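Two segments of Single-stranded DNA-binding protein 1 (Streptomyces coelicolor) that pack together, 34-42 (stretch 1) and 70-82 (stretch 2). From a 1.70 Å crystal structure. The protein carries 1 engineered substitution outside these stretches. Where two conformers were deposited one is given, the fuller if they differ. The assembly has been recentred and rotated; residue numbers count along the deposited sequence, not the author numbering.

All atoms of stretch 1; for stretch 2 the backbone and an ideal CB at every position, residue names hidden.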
# COMPACT_ATOMS: atom_id res chain seq x y z
N ALA A 34 -17.50 -5.36 26.08
CA ALA A 34 -18.92 -5.19 25.77
C ALA A 34 -19.13 -5.05 24.28
O ALA A 34 -20.17 -5.43 23.78
CB ALA A 34 -19.51 -4.01 26.48
N ASN A 35 -18.15 -4.48 23.58
CA ASN A 35 -18.22 -4.32 22.14
C ASN A 35 -17.91 -5.59 21.35
O ASN A 35 -18.07 -5.61 20.14
CB ASN A 35 -17.24 -3.25 21.69
CG ASN A 35 -17.66 -1.86 22.07
OD1 ASN A 35 -18.82 -1.60 22.36
ND2 ASN A 35 -16.69 -0.95 22.07
N GLY A 36 -17.48 -6.64 22.05
CA GLY A 36 -17.18 -7.93 21.43
C GLY A 36 -15.76 -8.41 21.71
O GLY A 36 -15.01 -7.75 22.43
N PRO A 37 -15.36 -9.53 21.10
CA PRO A 37 -14.00 -10.04 21.29
C PRO A 37 -12.93 -9.11 20.74
O PRO A 37 -13.14 -8.40 19.75
CB PRO A 37 -14.00 -11.37 20.53
CG PRO A 37 -15.16 -11.33 19.62
CD PRO A 37 -16.17 -10.41 20.23
N SER A 38 -11.78 -9.11 21.41
CA SER A 38 -10.66 -8.26 20.99
C SER A 38 -9.40 -9.04 21.21
O SER A 38 -9.30 -9.75 22.21
CB SER A 38 -10.63 -7.00 21.86
OG SER A 38 -9.36 -6.36 21.90
N VAL A 39 -8.45 -8.91 20.29
CA VAL A 39 -7.12 -9.45 20.49
C VAL A 39 -6.09 -8.43 20.11
O VAL A 39 -6.33 -7.60 19.22
CB VAL A 39 -6.95 -10.70 19.64
CG1 VAL A 39 -6.77 -10.34 18.17
CG2 VAL A 39 -5.82 -11.57 20.20
N ARG A 40 -4.96 -8.43 20.81
CA ARG A 40 -3.84 -7.56 20.48
C ARG A 40 -2.56 -8.35 20.59
O ARG A 40 -2.44 -9.27 21.42
CB ARG A 40 -3.78 -6.33 21.36
CG ARG A 40 -3.54 -6.57 22.80
CD ARG A 40 -3.06 -5.31 23.48
NE ARG A 40 -3.12 -5.48 24.92
CZ ARG A 40 -2.15 -5.97 25.69
NH1 ARG A 40 -0.98 -6.31 25.18
NH2 ARG A 40 -2.37 -6.09 26.99
N PHE A 41 -1.63 -8.02 19.72
CA PHE A 41 -0.28 -8.57 19.79
C PHE A 41 0.70 -7.63 19.15
O PHE A 41 0.34 -6.80 18.31
CB PHE A 41 -0.18 -9.97 19.16
CG PHE A 41 -0.48 -10.01 17.70
CD1 PHE A 41 0.54 -9.94 16.76
CD2 PHE A 41 -1.78 -10.15 17.25
CE1 PHE A 41 0.25 -9.98 15.40
CE2 PHE A 41 -2.08 -10.20 15.89
CZ PHE A 41 -1.05 -10.11 14.98
N ARG A 42 1.97 -7.79 19.51
CA ARG A 42 3.04 -7.02 18.90
C ARG A 42 3.55 -7.73 17.67
O ARG A 42 3.73 -8.93 17.67
CB ARG A 42 4.16 -6.82 19.90
CG ARG A 42 5.27 -5.85 19.52
CD ARG A 42 6.12 -5.66 20.77
NE ARG A 42 7.22 -4.71 20.64
CZ ARG A 42 7.10 -3.39 20.60
NH1 ARG A 42 5.91 -2.80 20.62
NH2 ARG A 42 8.20 -2.67 20.50
N UNK A 70 -10.69 -7.55 16.00
CA UNK A 70 -11.98 -7.67 16.63
C UNK A 70 -12.87 -8.72 15.96
O UNK A 70 -12.53 -9.27 14.92
CB UNK A 70 -12.68 -6.31 16.62
N UNK A 71 -14.02 -9.00 16.58
CA UNK A 71 -15.02 -9.89 16.00
C UNK A 71 -14.43 -11.26 15.62
O UNK A 71 -13.62 -11.82 16.40
CB UNK A 71 -15.64 -9.23 14.77
N UNK A 72 -14.82 -11.82 14.48
CA UNK A 72 -14.41 -13.19 14.16
C UNK A 72 -12.90 -13.31 13.98
O UNK A 72 -12.31 -14.32 14.35
CB UNK A 72 -15.12 -13.67 12.89
N UNK A 73 -12.26 -12.26 13.45
CA UNK A 73 -10.81 -12.27 13.32
C UNK A 73 -10.13 -12.42 14.69
O UNK A 73 -9.17 -13.15 14.85
CB UNK A 73 -10.34 -10.99 12.63
N UNK A 74 -10.63 -11.70 15.69
CA UNK A 74 -10.10 -11.86 17.04
C UNK A 74 -10.28 -13.29 17.58
O UNK A 74 -9.37 -13.85 18.15
CB UNK A 74 -10.78 -10.86 17.98
N UNK A 75 -11.49 -13.83 17.43
CA UNK A 75 -11.78 -15.19 17.91
C UNK A 75 -10.85 -16.21 17.24
O UNK A 75 -10.16 -17.01 17.92
CB UNK A 75 -13.24 -15.55 17.64
N UNK A 76 -10.72 -16.11 15.94
CA UNK A 76 -9.84 -17.03 15.20
C UNK A 76 -8.36 -16.83 15.51
O UNK A 76 -7.59 -17.80 15.70
CB UNK A 76 -10.06 -16.86 13.70
N UNK A 77 -7.91 -15.60 15.59
CA UNK A 77 -6.52 -15.31 15.94
C UNK A 77 -6.15 -15.81 17.32
O UNK A 77 -5.00 -16.20 17.55
CB UNK A 77 -6.26 -13.80 15.86
N UNK A 78 -7.09 -15.72 18.27
CA UNK A 78 -6.81 -16.10 19.65
C UNK A 78 -6.45 -17.58 19.77
O UNK A 78 -5.71 -17.94 20.65
CB UNK A 78 -8.02 -15.78 20.54
N UNK A 79 -6.94 -18.40 18.85
CA UNK A 79 -6.62 -19.82 18.83
C UNK A 79 -5.48 -20.25 17.92
O UNK A 79 -5.10 -21.41 17.92
CB UNK A 79 -7.88 -20.60 18.42
N UNK A 80 -4.96 -19.31 17.15
CA UNK A 80 -4.05 -19.62 16.04
C UNK A 80 -2.66 -18.99 16.11
O UNK A 80 -1.71 -19.57 15.59
CB UNK A 80 -4.71 -19.18 14.73
N UNK A 81 -2.51 -17.84 16.75
CA UNK A 81 -1.24 -17.12 16.75
C UNK A 81 -0.42 -17.29 18.02
O UNK A 81 -0.93 -17.19 19.13
CB UNK A 81 -1.50 -15.63 16.53
N UNK A 82 0.87 -17.51 17.84
CA UNK A 82 1.83 -17.64 18.95
C UNK A 82 3.11 -16.88 18.61
O UNK A 82 3.44 -16.64 17.43
CB UNK A 82 2.14 -19.11 19.24

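Position 70 is extended and lies beside Ser 38, the two CA atoms 4.6 Å apart in an antiparallel, non-hydrogen-bonded bridge. Its CB shares a sheet face with the Ser 38 side chain, 3.8 Å from Pro 37 O, so a small or medium polar residue would suit. The residue is Asn 70; its CA approaches Pro 37 O at 3.4 Å in a CA-H...O contact.

At position 71 phi is positive (54°), an angle most easily adopted by glycine or asparagine, and CA-to-CB points away from the strand. Only a long side chain could return to stretch 1, where the carbonyl of Asn 35 offers an acceptor. Arg 71 does this: its NH1 donates to Asn 35 O at 3.2 Å. Its backbone N makes a weak hydrogen bond to Pro 37 O (3.3 Å), and water 1 bridges the same two atoms, accepting from Arg 71 N (2.8 Å) and donating to Pro 37 O (2.7 Å).

The helix that follows is inclined at 53° to the strand. Position 72 points away and tolerates most residues; it is Gln 72, whose NE2 donates to OD1 of residue 76 at 3.0 Å. Position 73 points sideways, with no atom of stretch 1 near its CB, leaving the choice wide; it is Leu 73.

Position 74 faces the strand closely. Its ideal CB is 3.8 Å from both Val 39 N and Pro 37 O, which favours a small side chain. Ala 74 fits, its CB 4.2 Å from Pro 37 CB and 4.0 Å from Val 39 CG1.

Position 75 points sideways near the proline ring, where a short polar or aliphatic group could lie. Thr 75 brings OG1 to 3.6 Å from Pro 37 CG. Position 76 is out of reach and permits polar residues; Asn 76 accepts the bond from Gln 72.

Position 77 again points toward the strand, its CB 4.2 Å from Val 39 CG1. A small apolar residue suits, and Ala 77 packs against that methyl.

Position 78 points sideways and could be small or polar; Ser 78 OG donates to Thr 75 O (2.7 Å). Positions 79 and 80 are out of reach, so small or polar residues would do at both; they are Gly 79, where a CB would have room, and Ser 80.

At position 81 CB points toward Phe 41 but remains 5.5 Å from CE2, a gap suited to leucine, methionine or another larger apolar residue. Leu 81 spans it, placing CD1 3.6 Å from Phe 41 CE2. Position 82 is unconstrained by stretch 1 and is Ala 82.

Stretch 2, residues 70-82: NRQLATNASGSLA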
# COMPACT_ATOMS: atom_id res chain seq x y z
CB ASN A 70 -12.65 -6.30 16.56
CG ASN A 70 -12.10 -5.33 17.54
OD1 ASN A 70 -12.32 -5.46 18.70
ND2 ASN A 70 -11.40 -4.34 17.05
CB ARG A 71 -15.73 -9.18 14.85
CG ARG A 71 -16.42 -7.90 15.32
CD ARG A 71 -17.76 -7.74 14.64
NE ARG A 71 -18.41 -6.45 14.92
CZ ARG A 71 -18.85 -6.06 16.13
NH1 ARG A 71 -18.71 -6.83 17.21
NH2 ARG A 71 -19.43 -4.87 16.26
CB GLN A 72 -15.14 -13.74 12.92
CG GLN A 72 -15.02 -15.24 12.78
CD GLN A 72 -15.68 -16.00 13.93
OE1 GLN A 72 -16.82 -15.69 14.32
NE2 GLN A 72 -14.96 -16.98 14.49
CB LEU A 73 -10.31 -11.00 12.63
CG LEU A 73 -8.80 -10.86 12.40
CD1 LEU A 73 -8.23 -12.07 11.67
CD2 LEU A 73 -8.54 -9.57 11.61
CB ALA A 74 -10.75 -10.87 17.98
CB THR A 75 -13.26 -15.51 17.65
OG1 THR A 75 -14.05 -14.58 18.42
CG2 THR A 75 -13.61 -16.92 18.03
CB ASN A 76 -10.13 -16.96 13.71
CG ASN A 76 -11.51 -17.47 13.35
OD1 ASN A 76 -12.19 -18.09 14.19
ND2 ASN A 76 -11.95 -17.18 12.13
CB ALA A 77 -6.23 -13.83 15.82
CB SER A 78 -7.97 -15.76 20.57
OG SER A 78 -9.07 -16.61 20.33
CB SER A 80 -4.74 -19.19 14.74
OG SER A 80 -4.00 -19.59 13.59
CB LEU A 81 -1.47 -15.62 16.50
CG LEU A 81 -2.22 -15.22 15.23
CD1 LEU A 81 -2.31 -13.71 15.12
CD2 LEU A 81 -1.53 -15.79 14.01
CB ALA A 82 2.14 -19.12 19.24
O HOH W 1 -15.40 -7.52 18.46
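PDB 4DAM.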